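Local coordinates for protein glutaredoxin (Chlorella sorokiniana, PDB 4I2U) that binds glutathione in a thioredoxin-fold domain and probably uses it to reduce disulfides in cell redox homeostasis, at residues A[12-22]-A[71-79]. Residues are numbered along the deposited sequence; the frame is centred on the assembly and turned at random. Where two conformers were deposited one is given.
With GSH (glutathione), chain B.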
loop_
_atom_site.group_PDB
_atom_site.type_symbol
_atom_site.label_atom_id
_atom_site.label_comp_id
_atom_site.label_asym_id
_atom_site.label_seq_id
_atom_site.Cartn_x
_atom_site.Cartn_y
_atom_site.Cartn_z
ATOM N N ILE A 12 5.174 6.669 -3.455
ATOM C CA ILE A 12 4.155 6.983 -2.461
ATOM C C ILE A 12 3.728 8.441 -2.527
ATOM O O ILE A 12 2.615 8.759 -2.118
ATOM C CB ILE A 12 4.559 6.593 -1.013
ATOM C CG1 ILE A 12 5.686 7.481 -0.468
ATOM C CG2 ILE A 12 4.907 5.124 -0.962
ATOM C CD1 ILE A 12 6.029 7.187 0.983
ATOM N N SER A 13 4.570 9.333 -3.043
ATOM C CA SER A 13 4.182 10.742 -3.178
ATOM C C SER A 13 3.482 11.019 -4.507
ATOM O O SER A 13 2.795 12.027 -4.633
ATOM C CB SER A 13 5.394 11.656 -2.981
ATOM O OG SER A 13 6.387 11.403 -3.944
ATOM N N GLY A 14 3.625 10.123 -5.484
ATOM C CA GLY A 14 3.050 10.316 -6.801
ATOM C C GLY A 14 1.798 9.508 -7.068
ATOM O O GLY A 14 1.168 9.706 -8.093
ATOM N N ASN A 15 1.434 8.608 -6.155
ATOM C CA ASN A 15 0.265 7.749 -6.310
ATOM C C ASN A 15 -0.451 7.688 -4.990
ATOM O O ASN A 15 0.186 7.473 -3.970
ATOM C CB ASN A 15 0.685 6.350 -6.719
ATOM C CG ASN A 15 1.460 6.339 -7.997
ATOM O OD1 ASN A 15 0.874 6.355 -9.080
ATOM N ND2 ASN A 15 2.778 6.358 -7.898
ATOM N N LYS A 16 -1.763 7.866 -4.989
ATOM C CA LYS A 16 -2.512 7.977 -3.752
ATOM C C LYS A 16 -2.636 6.678 -2.969
ATOM O O LYS A 16 -2.762 6.715 -1.763
ATOM C CB LYS A 16 -3.913 8.518 -4.051
ATOM C CG LYS A 16 -3.940 9.939 -4.577
ATOM C CD LYS A 16 -3.473 10.905 -3.519
ATOM C CE LYS A 16 -3.581 12.339 -3.991
ATOM N NZ LYS A 16 -4.073 13.235 -2.914
ATOM N N VAL A 17 -2.681 5.534 -3.641
ATOM C CA VAL A 17 -2.882 4.262 -2.963
ATOM C C VAL A 17 -1.814 3.318 -3.453
ATOM O O VAL A 17 -1.804 2.941 -4.634
ATOM C CB VAL A 17 -4.285 3.692 -3.228
ATOM C CG1 VAL A 17 -4.441 2.381 -2.508
ATOM C CG2 VAL A 17 -5.336 4.685 -2.781
ATOM N N VAL A 18 -0.881 2.977 -2.570
ATOM C CA VAL A 18 0.251 2.137 -2.925
ATOM C C VAL A 18 0.336 0.937 -2.004
ATOM O O VAL A 18 0.214 1.071 -0.781
ATOM C CB VAL A 18 1.572 2.946 -2.839
ATOM C CG1 VAL A 18 2.779 2.072 -3.149
ATOM C CG2 VAL A 18 1.525 4.134 -3.789
ATOM N N ILE A 19 0.571 -0.234 -2.570
ATOM C CA ILE A 19 0.808 -1.424 -1.774
ATOM C C ILE A 19 2.078 -2.093 -2.284
ATOM O O ILE A 19 2.145 -2.521 -3.446
ATOM C CB ILE A 19 -0.414 -2.367 -1.755
ATOM C CG1 ILE A 19 -0.092 -3.599 -0.919
ATOM C CG2 ILE A 19 -0.900 -2.742 -3.170
ATOM C CD1 ILE A 19 -1.327 -4.404 -0.531
ATOM N N PHE A 20 3.107 -2.128 -1.447
ATOM C CA PHE A 20 4.302 -2.912 -1.755
ATOM C C PHE A 20 3.968 -4.329 -1.358
ATOM O O PHE A 20 3.548 -4.578 -0.227
ATOM C CB PHE A 20 5.518 -2.362 -0.997
ATOM C CG PHE A 20 5.915 -0.982 -1.463
ATOM C CD1 PHE A 20 5.414 0.149 -0.849
ATOM C CD2 PHE A 20 6.754 -0.809 -2.556
ATOM C CE1 PHE A 20 5.740 1.411 -1.306
ATOM C CE2 PHE A 20 7.084 0.443 -3.022
ATOM C CZ PHE A 20 6.583 1.558 -2.409
ATOM N N SER A 21 4.151 -5.253 -2.288
ATOM C CA SER A 21 3.522 -6.556 -2.259
ATOM C C SER A 21 4.481 -7.626 -2.746
ATOM O O SER A 21 5.542 -7.339 -3.281
ATOM C CB SER A 21 2.292 -6.459 -3.187
ATOM O OG SER A 21 1.639 -7.710 -3.409
ATOM N N LYS A 22 4.110 -8.882 -2.513
ATOM C CA LYS A 22 4.639 -10.015 -3.272
ATOM C C LYS A 22 3.460 -10.822 -3.756
ATOM O O LYS A 22 2.448 -10.952 -3.063
ATOM C CB LYS A 22 5.587 -10.873 -2.436
ATOM C CG LYS A 22 6.863 -10.138 -2.133
ATOM C CD LYS A 22 7.842 -10.892 -1.280
ATOM C CE LYS A 22 9.038 -10.021 -0.942
ATOM N NZ LYS A 22 10.042 -10.750 -0.145
ATOM N N VAL A 71 5.984 -7.813 3.812
ATOM C CA VAL A 71 4.951 -7.388 2.872
ATOM C C VAL A 71 3.593 -7.864 3.352
ATOM O O VAL A 71 3.468 -8.930 3.937
ATOM C CB VAL A 71 5.216 -7.872 1.430
ATOM C CG1 VAL A 71 6.441 -7.170 0.892
ATOM C CG2 VAL A 71 5.384 -9.394 1.362
ATOM N N PRO A 72 2.548 -7.075 3.110
ATOM C CA PRO A 72 2.597 -5.812 2.371
ATOM C C PRO A 72 2.956 -4.611 3.243
ATOM O O PRO A 72 2.911 -4.671 4.468
ATOM C CB PRO A 72 1.156 -5.653 1.865
ATOM C CG PRO A 72 0.352 -6.301 2.987
ATOM C CD PRO A 72 1.168 -7.486 3.425
ATOM N N ARG A 73 3.287 -3.506 2.583
ATOM C CA ARG A 73 3.386 -2.205 3.230
ATOM C C ARG A 73 2.513 -1.267 2.425
ATOM O O ARG A 73 2.733 -1.064 1.240
ATOM C CB ARG A 73 4.834 -1.711 3.312
ATOM C CG ARG A 73 5.782 -2.655 4.050
ATOM C CD ARG A 73 5.879 -2.369 5.540
ATOM N NE ARG A 73 6.158 -3.553 6.344
ATOM C CZ ARG A 73 6.309 -3.529 7.661
ATOM N NH1 ARG A 73 6.283 -2.371 8.319
ATOM N NH2 ARG A 73 6.507 -4.658 8.320
ATOM N N VAL A 74 1.471 -0.750 3.067
ATOM C CA VAL A 74 0.417 0.013 2.396
ATOM C C VAL A 74 0.511 1.486 2.778
ATOM O O VAL A 74 0.681 1.832 3.962
ATOM C CB VAL A 74 -0.956 -0.549 2.768
ATOM C CG1 VAL A 74 -2.062 0.180 2.052
ATOM C CG2 VAL A 74 -1.006 -2.050 2.455
ATOM N N PHE A 75 0.391 2.343 1.763
ATOM C CA PHE A 75 0.491 3.791 1.930
ATOM C C PHE A 75 -0.707 4.476 1.278
ATOM O O PHE A 75 -1.064 4.168 0.126
ATOM C CB PHE A 75 1.753 4.331 1.271
ATOM C CG PHE A 75 3.028 3.850 1.873
ATOM C CD1 PHE A 75 3.531 2.597 1.581
ATOM C CD2 PHE A 75 3.753 4.689 2.698
ATOM C CE1 PHE A 75 4.736 2.188 2.112
ATOM C CE2 PHE A 75 4.954 4.275 3.237
ATOM C CZ PHE A 75 5.454 3.032 2.933
ATOM N N ILE A 76 -1.348 5.387 2.010
ATOM C CA ILE A 76 -2.451 6.182 1.491
ATOM C C ILE A 76 -1.998 7.633 1.507
ATOM O O ILE A 76 -1.714 8.201 2.564
ATOM C CB ILE A 76 -3.713 6.040 2.365
ATOM C CG1 ILE A 76 -4.106 4.570 2.573
ATOM C CG2 ILE A 76 -4.846 6.838 1.752
ATOM C CD1 ILE A 76 -4.379 3.779 1.298
ATOM N N ASP A 77 -1.891 8.227 0.334
ATOM C CA ASP A 77 -1.424 9.605 0.179
ATOM C C ASP A 77 -0.092 9.824 0.898
ATOM O O ASP A 77 0.152 10.868 1.510
ATOM C CB ASP A 77 -2.481 10.590 0.682
ATOM C CG ASP A 77 -2.494 11.907 -0.092
ATOM O OD1 ASP A 77 -1.642 12.098 -0.991
ATOM O OD2 ASP A 77 -3.368 12.725 0.227
ATOM N N GLY A 78 0.785 8.837 0.813
ATOM C CA GLY A 78 2.106 8.924 1.413
ATOM C C GLY A 78 2.197 8.436 2.847
ATOM O O GLY A 78 3.309 8.260 3.359
ATOM N N GLN A 79 1.059 8.184 3.495
ATOM C CA GLN A 79 1.035 7.762 4.885
ATOM C C GLN A 79 1.036 6.249 5.007
ATOM O O GLN A 79 0.102 5.574 4.543
ATOM C CB GLN A 79 -0.196 8.327 5.582
ATOM C CG GLN A 79 -0.250 7.946 7.033
ATOM C CD GLN A 79 -1.439 8.526 7.756
ATOM O OE1 GLN A 79 -2.335 9.134 7.154
ATOM N NE2 GLN A 79 -1.444 8.371 9.070
HETATM N N1 GSH B . 0.820 -9.769 9.889
HETATM C CA1 GSH B . 1.575 -9.285 8.723
HETATM C C1 GSH B . 0.614 -8.475 7.892
HETATM O O11 GSH B . -0.558 -8.368 8.300
HETATM O O12 GSH B . 1.005 -7.904 6.842
HETATM C CB1 GSH B . 2.173 -10.491 8.005
HETATM C CG1 GSH B . 3.068 -10.114 6.830
HETATM C CD1 GSH B . 4.098 -11.192 6.541
HETATM O OE1 GSH B . 4.719 -11.759 7.444
HETATM N N2 GSH B . 4.334 -11.464 5.271
HETATM C CA2 GSH B . 5.386 -12.398 4.858
HETATM C C2 GSH B . 6.714 -11.709 4.641
HETATM O O2 GSH B . 6.784 -10.497 4.512
HETATM C CB2 GSH B . 4.963 -13.145 3.593
HETATM S SG2 GSH B . 3.595 -14.296 3.903
HETATM N N3 GSH B . 7.795 -12.476 4.643
HETATM C CA3 GSH B . 9.116 -11.898 4.591
HETATM C C3 GSH B . 9.508 -11.339 3.245
HETATM O O31 GSH B . 8.840 -11.585 2.221
HETATM O O32 GSH B . 10.537 -10.623 3.245
HETATM O O HOH W 1 0.673 6.703 -1.123
#
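Ile12 lays its CG2 methyl over one face of the Phe75 ring, a CH-pi contact 3.8 Å from the ring centroid. With CG1 of Ile12 set between backbone N and carbonyl carbon (chi1 70°), CD1 also reaches the CD2–CE2 side of that ring. Phe20 meets Phe75 obliquely, CE1 to CE1 at 3.6 Å, the two ring planes nearly perpendicular at 84°. Leu62 and Thr66 of helix 55-66 and the Phe80 ring also pack against Phe75. Cut back to an alanine, Phe75 would probably leave a gap under Ile12 CG2 and take the aromatic neighbour from the Phe20 ring edge. On the other sheet face, Ile19 CD1 lies against Pro72 CB (3.7 Å) and Val74 CG2, while Val17 CG1 meets Ile76 CD1 next to Leu100 of helix 95-102.

Between these two layers, strands 17-21 and 73-76 run antiparallel as the central pair of the sheet. Val18 and Phe75 exchange two nearly straight bonds, N to O in both directions; Phe20 and Arg73 form the next hydrogen-bonded pair, its Arg73 N to Phe20 O bond more bent. Beyond Val18 and Phe75, Asp77 N, in the type I' turn from Ile76 to Gln79, donates to Lys16 O at 2.7 Å. The Lys16 chain, bent at chi2 (-66°), runs alongside Asp77, and NZ forms a weak, two-pronged salt bridge to OD1 and OD2 while also bonding Ala103 O. Water 1 joins Gly78 N to Asn15 O.

At the opposite end Val71 pairs with glutathione like an added strand: its N donates to GSH O2 (2.9 Å) and its O accepts from GSH N2. Extended Lys22, its CG against Val71 CG2, brings NZ to GSH O31 at 2.8 Å. The ammonium probably offsets the glycyl carboxylate charge, while the cis peptide bond before Pro72, in the cis-proline loop of the thioredoxin fold, probably turns Val71's N-H and C=O toward the cysteinyl unit.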